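Local coordinates for type 3 secretion system translocon protein SctE (PDB 3U0C) that inserts into the host cell membrane with a partner translocator to form the pore through which Shigella type III secretion effectors enter the cytosol, at residues A50-I62 against L70-S82. Numbering follows the deposited sequence.
Sequences ASSQLTLLIGNLI and LTALTNKITAWKS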
loop_
_atom_site.group_PDB
_atom_site.type_symbol
_atom_site.label_atom_id
_atom_site.label_comp_id
_atom_site.label_asym_id
_atom_site.label_seq_id
_atom_site.Cartn_x
_atom_site.Cartn_y
_atom_site.Cartn_z
ATOM N N ALA A 50 12.996 25.989 27.612
ATOM C CA ALA A 50 14.400 25.771 27.970
ATOM C C ALA A 50 15.350 26.752 27.296
ATOM O O ALA A 50 16.309 27.258 27.925
ATOM C CB ALA A 50 14.820 24.347 27.649
ATOM N N SER A 51 15.091 27.001 26.018
ATOM C CA SER A 51 15.937 27.867 25.215
ATOM C C SER A 51 15.954 29.297 25.737
ATOM O O SER A 51 17.010 29.907 25.820
ATOM C CB SER A 51 15.483 27.850 23.758
ATOM O OG SER A 51 16.279 28.697 22.954
ATOM N N SER A 52 14.784 29.828 26.075
ATOM C CA SER A 52 14.710 31.200 26.545
ATOM C C SER A 52 15.349 31.299 27.924
ATOM O O SER A 52 16.130 32.212 28.189
ATOM C CB SER A 52 13.272 31.720 26.556
ATOM O OG SER A 52 12.529 31.172 27.624
ATOM N N GLN A 53 15.048 30.339 28.791
ATOM C CA GLN A 53 15.692 30.301 30.092
ATOM C C GLN A 53 17.218 30.261 29.966
ATOM O O GLN A 53 17.924 30.990 30.660
ATOM C CB GLN A 53 15.191 29.136 30.938
ATOM C CG GLN A 53 13.714 29.198 31.273
ATOM C CD GLN A 53 13.346 30.377 32.157
ATOM O OE1 GLN A 53 13.240 30.238 33.376
ATOM N NE2 GLN A 53 13.119 31.537 31.544
ATOM N N LEU A 54 17.713 29.409 29.076
ATOM C CA LEU A 54 19.143 29.304 28.812
ATOM C C LEU A 54 19.739 30.643 28.359
ATOM O O LEU A 54 20.832 31.015 28.786
ATOM C CB LEU A 54 19.426 28.205 27.782
ATOM C CG LEU A 54 20.895 27.973 27.439
ATOM C CD1 LEU A 54 21.662 27.584 28.694
ATOM C CD2 LEU A 54 21.055 26.915 26.354
ATOM N N THR A 55 19.017 31.357 27.502
ATOM C CA THR A 55 19.458 32.668 27.052
ATOM C C THR A 55 19.595 33.620 28.246
ATOM O O THR A 55 20.549 34.394 28.338
ATOM C CB THR A 55 18.497 33.282 26.014
ATOM O OG1 THR A 55 18.109 32.292 25.056
ATOM C CG2 THR A 55 19.167 34.428 25.269
ATOM N N LEU A 56 18.640 33.544 29.163
ATOM C CA LEU A 56 18.662 34.391 30.333
ATOM C C LEU A 56 19.846 34.022 31.207
ATOM O O LEU A 56 20.537 34.894 31.733
ATOM C CB LEU A 56 17.358 34.265 31.111
ATOM C CG LEU A 56 16.160 34.826 30.340
ATOM C CD1 LEU A 56 14.844 34.400 30.977
ATOM C CD2 LEU A 56 16.251 36.353 30.209
ATOM N N LEU A 57 20.085 32.727 31.342
ATOM C CA LEU A 57 21.159 32.242 32.196
ATOM C C LEU A 57 22.531 32.708 31.723
ATOM O O LEU A 57 23.303 33.287 32.489
ATOM C CB LEU A 57 21.120 30.719 32.290
ATOM C CG LEU A 57 22.264 30.064 33.057
ATOM C CD1 LEU A 57 22.454 30.731 34.407
ATOM C CD2 LEU A 57 21.979 28.570 33.219
ATOM N N ILE A 58 22.834 32.453 30.459
ATOM C CA ILE A 58 24.127 32.829 29.936
ATOM C C ILE A 58 24.268 34.360 29.929
ATOM O O ILE A 58 25.343 34.889 30.199
ATOM C CB ILE A 58 24.394 32.233 28.553
ATOM C CG1 ILE A 58 25.864 32.422 28.183
ATOM C CG2 ILE A 58 23.462 32.851 27.508
ATOM C CD1 ILE A 58 26.836 31.960 29.248
ATOM N N GLY A 59 23.167 35.052 29.637
ATOM C CA GLY A 59 23.123 36.497 29.726
ATOM C C GLY A 59 23.515 36.956 31.118
ATOM O O GLY A 59 24.386 37.806 31.276
ATOM N N ASN A 60 22.881 36.367 32.125
ATOM C CA ASN A 60 23.158 36.668 33.524
ATOM C C ASN A 60 24.609 36.388 33.916
ATOM O O ASN A 60 25.261 37.222 34.547
ATOM C CB ASN A 60 22.210 35.872 34.427
ATOM C CG ASN A 60 22.024 36.510 35.797
ATOM O OD1 ASN A 60 22.961 37.070 36.373
ATOM N ND2 ASN A 60 20.801 36.443 36.319
ATOM N N LEU A 61 25.109 35.211 33.553
ATOM C CA LEU A 61 26.485 34.841 33.853
ATOM C C LEU A 61 27.452 35.845 33.224
ATOM O O LEU A 61 28.388 36.298 33.865
ATOM C CB LEU A 61 26.804 33.407 33.388
ATOM C CG LEU A 61 26.108 32.226 34.089
ATOM C CD1 LEU A 61 26.432 30.885 33.440
ATOM C CD2 LEU A 61 26.448 32.168 35.560
ATOM N N ILE A 62 27.213 36.189 31.964
ATOM C CA ILE A 62 28.066 37.130 31.246
ATOM C C ILE A 62 28.107 38.514 31.921
ATOM O O ILE A 62 29.159 39.158 31.978
ATOM C CB ILE A 62 27.622 37.262 29.781
ATOM C CG1 ILE A 62 28.030 36.012 28.985
ATOM C CG2 ILE A 62 28.189 38.517 29.152
ATOM C CD1 ILE A 62 27.845 36.150 27.491
ATOM N N LEU A 70 33.832 33.286 28.904
ATOM C CA LEU A 70 32.719 32.363 28.693
ATOM C C LEU A 70 32.438 32.120 27.219
ATOM O O LEU A 70 31.415 31.540 26.855
ATOM C CB LEU A 70 31.456 32.904 29.364
ATOM C CG LEU A 70 31.460 32.852 30.888
ATOM C CD1 LEU A 70 30.267 33.596 31.443
ATOM C CD2 LEU A 70 31.475 31.400 31.327
ATOM N N THR A 71 33.355 32.563 26.375
ATOM C CA THR A 71 33.192 32.445 24.940
ATOM C C THR A 71 32.885 30.998 24.512
ATOM O O THR A 71 32.077 30.755 23.614
ATOM C CB THR A 71 34.440 32.979 24.222
ATOM O OG1 THR A 71 35.611 32.565 24.938
ATOM C CG2 THR A 71 34.432 34.516 24.197
ATOM N N ALA A 72 33.537 30.047 25.169
ATOM C CA ALA A 72 33.438 28.638 24.814
ATOM C C ALA A 72 32.049 28.110 25.117
ATOM O O ALA A 72 31.440 27.400 24.312
ATOM C CB ALA A 72 34.447 27.845 25.595
ATOM N N LEU A 73 31.564 28.442 26.310
ATOM C CA LEU A 73 30.212 28.082 26.700
ATOM C C LEU A 73 29.207 28.755 25.753
ATOM O O LEU A 73 28.282 28.112 25.253
ATOM C CB LEU A 73 29.976 28.457 28.162
ATOM C CG LEU A 73 28.646 28.131 28.834
ATOM C CD1 LEU A 73 28.302 26.662 28.708
ATOM C CD2 LEU A 73 28.685 28.575 30.305
ATOM N N THR A 74 29.421 30.042 25.486
ATOM C CA THR A 74 28.576 30.806 24.573
ATOM C C THR A 74 28.444 30.097 23.221
ATOM O O THR A 74 27.375 30.042 22.608
ATOM C CB THR A 74 29.163 32.209 24.338
ATOM O OG1 THR A 74 29.014 32.987 25.532
ATOM C CG2 THR A 74 28.443 32.914 23.214
ATOM N N ASN A 75 29.566 29.570 22.762
ATOM C CA ASN A 75 29.626 28.894 21.494
ATOM C C ASN A 75 28.902 27.563 21.574
ATOM O O ASN A 75 28.170 27.196 20.666
ATOM C CB ASN A 75 31.080 28.690 21.088
ATOM C CG ASN A 75 31.711 29.959 20.566
ATOM O OD1 ASN A 75 31.010 30.879 20.133
ATOM N ND2 ASN A 75 33.039 30.021 20.599
ATOM N N LYS A 76 29.110 26.844 22.668
ATOM C CA LYS A 76 28.390 25.602 22.866
ATOM C C LYS A 76 26.882 25.827 22.870
ATOM O O LYS A 76 26.134 25.047 22.272
ATOM C CB LYS A 76 28.859 24.905 24.137
ATOM C CG LYS A 76 30.275 24.401 24.011
ATOM C CD LYS A 76 30.726 23.681 25.255
ATOM C CE LYS A 76 32.057 23.026 25.001
ATOM N NZ LYS A 76 32.576 22.418 26.238
ATOM N N ILE A 77 26.448 26.907 23.520
ATOM C CA ILE A 77 25.030 27.249 23.581
ATOM C C ILE A 77 24.437 27.521 22.196
ATOM O O ILE A 77 23.315 27.122 21.913
ATOM C CB ILE A 77 24.774 28.446 24.499
ATOM C CG1 ILE A 77 25.029 28.052 25.961
ATOM C CG2 ILE A 77 23.366 28.974 24.308
ATOM C CD1 ILE A 77 25.095 29.223 26.910
ATOM N N THR A 78 25.188 28.201 21.340
ATOM C CA THR A 78 24.747 28.436 19.973
ATOM C C THR A 78 24.513 27.103 19.235
ATOM O O THR A 78 23.493 26.925 18.561
ATOM C CB THR A 78 25.765 29.289 19.193
ATOM O OG1 THR A 78 26.010 30.518 19.892
ATOM C CG2 THR A 78 25.235 29.608 17.806
ATOM N N ALA A 79 25.451 26.171 19.382
ATOM C CA ALA A 79 25.345 24.862 18.747
ATOM C C ALA A 79 24.088 24.147 19.217
ATOM O O ALA A 79 23.297 23.646 18.412
ATOM C CB ALA A 79 26.573 24.021 19.057
ATOM N N TRP A 80 23.912 24.121 20.534
ATOM C CA TRP A 80 22.751 23.508 21.158
ATOM C C TRP A 80 21.454 24.054 20.576
ATOM O O TRP A 80 20.554 23.297 20.246
ATOM C CB TRP A 80 22.785 23.749 22.667
ATOM C CG TRP A 80 21.646 23.137 23.400
ATOM C CD1 TRP A 80 21.622 21.913 23.991
ATOM C CD2 TRP A 80 20.358 23.719 23.632
ATOM N NE1 TRP A 80 20.400 21.692 24.571
ATOM C CE2 TRP A 80 19.608 22.789 24.368
ATOM C CE3 TRP A 80 19.768 24.933 23.277
ATOM C CZ2 TRP A 80 18.297 23.033 24.764
ATOM C CZ3 TRP A 80 18.467 25.173 23.670
ATOM C CH2 TRP A 80 17.746 24.231 24.408
ATOM N N LYS A 81 21.371 25.377 20.477
ATOM C CA LYS A 81 20.196 26.056 19.945
ATOM C C LYS A 81 19.933 25.569 18.536
ATOM O O LYS A 81 18.810 25.241 18.184
ATOM C CB LYS A 81 20.408 27.573 19.929
ATOM C CG LYS A 81 20.167 28.279 21.270
ATOM C CD LYS A 81 20.682 29.719 21.222
ATOM C CE LYS A 81 19.831 30.647 22.062
ATOM N NZ LYS A 81 19.392 29.958 23.301
ATOM N N SER A 82 20.997 25.524 17.744
ATOM C CA SER A 82 20.925 25.092 16.364
ATOM C C SER A 82 20.418 23.656 16.250
ATOM O O SER A 82 19.490 23.385 15.494
ATOM C CB SER A 82 22.290 25.213 15.702
ATOM O OG SER A 82 22.323 24.416 14.538
#
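Ile58 and Ile77 reach toward each other tip to tip at the middle of the contact, where the end methyl CD1 of Ile77 presses against CB of Ile58 at 3.5 Å. The extended chain of Ile77, with CG1 anti to the carbonyl carbon (chi1 -69°), carries that methyl across to the other helix, while its second branch, CG2, lies 3.7 Å from CD2 of Leu54. This same Leu54 methyl also sits over one face of the Trp80 indole as a CH-pi contact, 4.3 Å from the centroid of the six-membered ring and displaced toward its rim. The same ring reaches Ser51 obliquely, its CZ3 atom 4.0 Å from CA of Ser51. Helix 50-65 folds back on the first turns of the long helix 71-141 as an antiparallel helical hairpin, the axes of segments 50-62 and 71-82 approaching to 11.2 Å at 169°, at one extremity of the elongated N-terminal coiled-coil domain of this translocator. Toward the turn, Leu70, at the N-cap position of the second helix, places CD1 4.0 Å from CB of Leu61 and slides past Ile62 in the opposite direction. CD2 of Leu73 meets CD1 of Ile58, these two side chains likewise running past each other in opposite senses. Along one flank, Lys81 bends at chi3 and chi4 to bring its ammonium group to Thr55, NZ of Lys81 donating to OG1 of Thr55 at 3.2 Å. A weak bond also runs from NZ to OG of Ser51. The Thr55 hydroxyl spends its own proton on the carbonyl oxygen of Ser51, reaching it from the opposite face to Thr55 N, which leaves OG1 to accept from the lysine.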